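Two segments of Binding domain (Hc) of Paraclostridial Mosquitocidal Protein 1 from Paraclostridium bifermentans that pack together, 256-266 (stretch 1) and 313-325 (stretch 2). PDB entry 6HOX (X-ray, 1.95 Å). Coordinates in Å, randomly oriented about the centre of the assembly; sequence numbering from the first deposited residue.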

# COMPACT_ATOMS: atom_id res chain seq x y z
N PRO A 256 -6.94 -3.46 -5.46
CA PRO A 256 -7.50 -4.79 -5.73
C PRO A 256 -6.72 -5.51 -6.84
O PRO A 256 -6.35 -4.91 -7.84
CB PRO A 256 -8.95 -4.48 -6.14
CG PRO A 256 -9.24 -3.17 -5.44
CD PRO A 256 -7.95 -2.39 -5.54
N LEU A 257 -6.44 -6.81 -6.61
CA LEU A 257 -5.74 -7.63 -7.57
C LEU A 257 -6.71 -7.93 -8.72
O LEU A 257 -7.88 -8.19 -8.48
CB LEU A 257 -5.27 -8.91 -6.87
CG LEU A 257 -4.35 -9.83 -7.69
CD1 LEU A 257 -3.02 -9.15 -7.98
CD2 LEU A 257 -4.12 -11.14 -6.96
N GLU A 258 -6.26 -7.88 -9.97
CA GLU A 258 -7.19 -8.04 -11.11
C GLU A 258 -6.77 -9.19 -12.03
O GLU A 258 -5.60 -9.50 -12.16
CB GLU A 258 -7.25 -6.79 -11.97
CG GLU A 258 -7.72 -5.55 -11.23
CD GLU A 258 -7.78 -4.31 -12.11
OE1 GLU A 258 -7.92 -4.46 -13.36
OE2 GLU A 258 -7.69 -3.19 -11.55
N TYR A 259 -7.78 -9.72 -12.74
CA TYR A 259 -7.60 -10.65 -13.82
C TYR A 259 -7.28 -9.89 -15.11
O TYR A 259 -7.69 -8.75 -15.28
CB TYR A 259 -8.86 -11.48 -14.05
CG TYR A 259 -9.16 -12.49 -12.98
CD1 TYR A 259 -8.31 -13.57 -12.79
CD2 TYR A 259 -10.28 -12.38 -12.16
CE1 TYR A 259 -8.55 -14.52 -11.82
CE2 TYR A 259 -10.52 -13.32 -11.16
CZ TYR A 259 -9.66 -14.39 -11.00
OH TYR A 259 -9.89 -15.37 -10.08
N ASN A 260 -6.53 -10.55 -15.99
CA ASN A 260 -6.28 -10.07 -17.33
C ASN A 260 -5.56 -8.72 -17.28
O ASN A 260 -5.76 -7.88 -18.16
CB ASN A 260 -7.58 -9.99 -18.14
CG ASN A 260 -7.35 -9.78 -19.61
OD1 ASN A 260 -6.43 -10.36 -20.18
ND2 ASN A 260 -8.14 -8.91 -20.23
N LYS A 261 -4.67 -8.54 -16.30
CA LYS A 261 -3.91 -7.32 -16.15
C LYS A 261 -2.42 -7.65 -16.03
O LYS A 261 -2.03 -8.52 -15.21
CB LYS A 261 -4.39 -6.57 -14.91
CG LYS A 261 -3.59 -5.33 -14.53
CD LYS A 261 -4.15 -4.66 -13.30
CE LYS A 261 -3.32 -3.50 -12.84
NZ LYS A 261 -4.12 -2.56 -12.03
N SER A 262 -1.60 -6.99 -16.86
CA SER A 262 -0.15 -7.25 -16.92
C SER A 262 0.51 -6.86 -15.59
O SER A 262 0.38 -5.73 -15.13
CB SER A 262 0.53 -6.54 -18.06
OG SER A 262 0.35 -7.29 -19.24
N TYR A 263 1.25 -7.82 -15.03
CA TYR A 263 1.91 -7.65 -13.75
C TYR A 263 3.35 -8.15 -13.85
O TYR A 263 3.66 -9.04 -14.61
CB TYR A 263 1.22 -8.47 -12.65
CG TYR A 263 -0.09 -7.96 -12.12
CD1 TYR A 263 -0.24 -6.66 -11.64
CD2 TYR A 263 -1.18 -8.81 -12.04
CE1 TYR A 263 -1.45 -6.23 -11.11
CE2 TYR A 263 -2.41 -8.37 -11.55
CZ TYR A 263 -2.54 -7.08 -11.06
OH TYR A 263 -3.74 -6.67 -10.58
N TYR A 264 4.21 -7.56 -13.01
CA TYR A 264 5.44 -8.19 -12.61
C TYR A 264 5.16 -9.02 -11.36
O TYR A 264 4.47 -8.56 -10.44
CB TYR A 264 6.54 -7.15 -12.34
CG TYR A 264 6.77 -6.21 -13.49
CD1 TYR A 264 7.53 -6.59 -14.59
CD2 TYR A 264 6.20 -4.95 -13.51
CE1 TYR A 264 7.73 -5.73 -15.65
CE2 TYR A 264 6.38 -4.08 -14.57
CZ TYR A 264 7.13 -4.47 -15.65
OH TYR A 264 7.32 -3.61 -16.70
N MET A 265 5.71 -10.22 -11.34
CA MET A 265 5.47 -11.14 -10.27
C MET A 265 6.78 -11.28 -9.50
O MET A 265 7.82 -11.56 -10.11
CB MET A 265 5.01 -12.50 -10.82
CG MET A 265 4.72 -13.52 -9.76
SD MET A 265 4.11 -15.03 -10.53
CE MET A 265 3.70 -15.96 -9.06
N ILE A 266 6.69 -11.05 -8.18
CA ILE A 266 7.83 -10.91 -7.28
C ILE A 266 7.65 -11.79 -6.04
O ILE A 266 6.57 -11.89 -5.46
CB ILE A 266 7.99 -9.43 -6.87
CG1 ILE A 266 8.37 -8.57 -8.08
CG2 ILE A 266 8.97 -9.29 -5.72
CD1 ILE A 266 8.24 -7.09 -7.85
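Stretch 2 (313-325) DVEKVKIINKNNV

Stretch 2 runs as an extended chain alongside stretch 1, with strand residues up to Ile320, and then closes in a type I β turn from Asn321 to Asn324. Locally the two backbones pair in antiparallel fashion, although the axes of the strands 263-266 and 316-320 cross at 98° and approach to 5.0 Å; the regular pairing is short. Its centre is Tyr263 opposite Val317 (CA to CA 5.3 Å), where the backbone N and O of both residues are satisfied by each other: Tyr263 N donates to Val317 O at 2.8 Å, and Val317 N donates to Tyr263 O at 2.9 Å.

On either side of this pair, water takes over. Water 1 accepts from Ile319 N (2.8 Å) and Lys261 N (2.9 Å) and donates to Glu258 O (2.8 Å), bridging the two stretches where no direct bond joins these groups. Water 2 likewise links Met265 N (2.7 Å) to Glu315 O (2.4 Å). Direct contact resumes at Ile319 O, which accepts from Asn260 N at 2.9 Å and also receives a CA-H contact from Tyr259 CA at 3.4 Å.

Side chains complete the polar network. Asn321 ND2 donates to Tyr259 OH at 3.1 Å, nearly linearly, while Asn321 OD1 accepts from Asn323 N at 2.9 Å within the turn, which Asn324 N closes onto Asn321 O at 3.0 Å. Lys318 NZ reaches Asn260 OD1 only weakly (3.5 Å). Lys316 instead folds over Tyr264, its NZ lying 3.9 Å from the centroid of that ring in a cation-π contact. Tyr263 OH accepts from Glu258 N at 2.9 Å, a bond from the backbone of the same stretch to the end of the ring.

Apolar side chains add further contacts: Ile319 CD1 meets Leu257 CD2 at 3.8 Å, Ile319 CG2 meets Tyr259 CE1 at 3.8 Å, and Val317 CG2 packs on Met265 CB at 4.0 Å.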

# COMPACT_ATOMS: atom_id res chain seq x y z
N ASP A 313 14.78 -9.00 -19.95
CA ASP A 313 13.98 -10.16 -20.38
C ASP A 313 12.96 -10.55 -19.29
O ASP A 313 12.41 -11.67 -19.37
CB ASP A 313 14.86 -11.36 -20.75
CG ASP A 313 15.56 -12.04 -19.58
OD1 ASP A 313 15.46 -11.53 -18.46
OD2 ASP A 313 16.22 -13.08 -19.81
N VAL A 314 12.72 -9.66 -18.30
CA VAL A 314 11.78 -9.92 -17.22
C VAL A 314 10.47 -10.46 -17.81
O VAL A 314 9.99 -9.97 -18.79
CB VAL A 314 11.51 -8.68 -16.35
CG1 VAL A 314 10.77 -7.60 -17.11
CG2 VAL A 314 10.76 -9.06 -15.08
N GLU A 315 9.91 -11.47 -17.15
CA GLU A 315 8.65 -12.07 -17.57
C GLU A 315 7.48 -11.28 -17.00
O GLU A 315 7.32 -11.20 -15.78
CB GLU A 315 8.55 -13.51 -17.07
CG GLU A 315 9.65 -14.42 -17.59
CD GLU A 315 9.62 -14.69 -19.09
OE1 GLU A 315 8.60 -14.39 -19.74
OE2 GLU A 315 10.63 -15.21 -19.59
N LYS A 316 6.65 -10.74 -17.90
CA LYS A 316 5.36 -10.20 -17.52
C LYS A 316 4.35 -11.36 -17.43
O LYS A 316 4.44 -12.30 -18.22
CB LYS A 316 4.91 -9.15 -18.54
CG LYS A 316 5.85 -7.97 -18.69
CD LYS A 316 5.63 -6.91 -17.64
CE LYS A 316 4.51 -5.95 -18.01
NZ LYS A 316 3.76 -5.50 -16.82
N VAL A 317 3.41 -11.27 -16.48
CA VAL A 317 2.34 -12.29 -16.29
C VAL A 317 0.95 -11.63 -16.21
O VAL A 317 0.79 -10.48 -15.82
CB VAL A 317 2.58 -13.16 -15.04
CG1 VAL A 317 3.98 -13.75 -15.03
CG2 VAL A 317 2.32 -12.41 -13.74
N LYS A 318 -0.06 -12.42 -16.56
CA LYS A 318 -1.45 -12.11 -16.33
C LYS A 318 -2.09 -13.28 -15.60
O LYS A 318 -1.76 -14.45 -15.92
CB LYS A 318 -2.21 -11.92 -17.64
CG LYS A 318 -1.95 -10.61 -18.35
CD LYS A 318 -2.85 -10.40 -19.53
CE LYS A 318 -2.67 -9.03 -20.17
NZ LYS A 318 -3.49 -8.92 -21.39
N ILE A 319 -3.00 -12.97 -14.68
CA ILE A 319 -3.79 -13.96 -13.95
C ILE A 319 -5.08 -14.16 -14.75
O ILE A 319 -5.76 -13.21 -15.08
CB ILE A 319 -4.07 -13.52 -12.49
CG1 ILE A 319 -2.80 -13.07 -11.76
CG2 ILE A 319 -4.79 -14.61 -11.73
CD1 ILE A 319 -3.04 -12.34 -10.45
N ILE A 320 -5.38 -15.41 -15.10
CA ILE A 320 -6.48 -15.73 -15.99
C ILE A 320 -7.39 -16.77 -15.32
O ILE A 320 -6.92 -17.72 -14.70
CB ILE A 320 -5.94 -16.25 -17.33
CG1 ILE A 320 -5.04 -15.21 -18.01
CG2 ILE A 320 -7.08 -16.67 -18.25
CD1 ILE A 320 -5.77 -14.00 -18.47
N ASN A 321 -8.69 -16.58 -15.48
CA ASN A 321 -9.71 -17.45 -14.93
C ASN A 321 -10.96 -17.27 -15.78
O ASN A 321 -11.61 -16.24 -15.69
CB ASN A 321 -9.96 -17.14 -13.45
CG ASN A 321 -11.12 -17.89 -12.83
OD1 ASN A 321 -11.65 -18.84 -13.41
ND2 ASN A 321 -11.51 -17.49 -11.62
N LYS A 322 -11.26 -18.26 -16.62
CA LYS A 322 -12.39 -18.17 -17.53
C LYS A 322 -13.72 -18.27 -16.75
O LYS A 322 -14.75 -18.01 -17.32
CB LYS A 322 -12.27 -19.22 -18.64
CG LYS A 322 -12.69 -20.64 -18.27
CD LYS A 322 -12.31 -21.67 -19.32
CE LYS A 322 -10.83 -21.99 -19.35
NZ LYS A 322 -10.36 -22.65 -18.11
N ASN A 323 -13.68 -18.62 -15.46
CA ASN A 323 -14.88 -18.59 -14.61
C ASN A 323 -14.89 -17.35 -13.71
O ASN A 323 -15.60 -17.34 -12.71
CB ASN A 323 -15.02 -19.83 -13.72
CG ASN A 323 -15.14 -21.13 -14.49
OD1 ASN A 323 -15.68 -21.16 -15.60
ND2 ASN A 323 -14.62 -22.20 -13.92
N ASN A 324 -14.15 -16.30 -14.06
CA ASN A 324 -14.19 -15.08 -13.26
C ASN A 324 -15.62 -14.54 -13.28
O ASN A 324 -16.37 -14.85 -14.22
CB ASN A 324 -13.21 -14.01 -13.74
CG ASN A 324 -13.59 -13.44 -15.08
OD1 ASN A 324 -13.82 -14.20 -16.02
ND2 ASN A 324 -13.65 -12.12 -15.19
N VAL A 325 -15.98 -13.75 -12.27
CA VAL A 325 -17.31 -13.14 -12.20
C VAL A 325 -17.21 -11.63 -12.44
O VAL A 325 -18.16 -11.05 -12.93
CB VAL A 325 -18.03 -13.45 -10.88
CG1 VAL A 325 -17.31 -12.92 -9.64
CG2 VAL A 325 -19.43 -12.89 -10.95
O HOH W 1 -3.75 -10.29 -14.17
O HOH W 2 7.40 -10.50 -13.46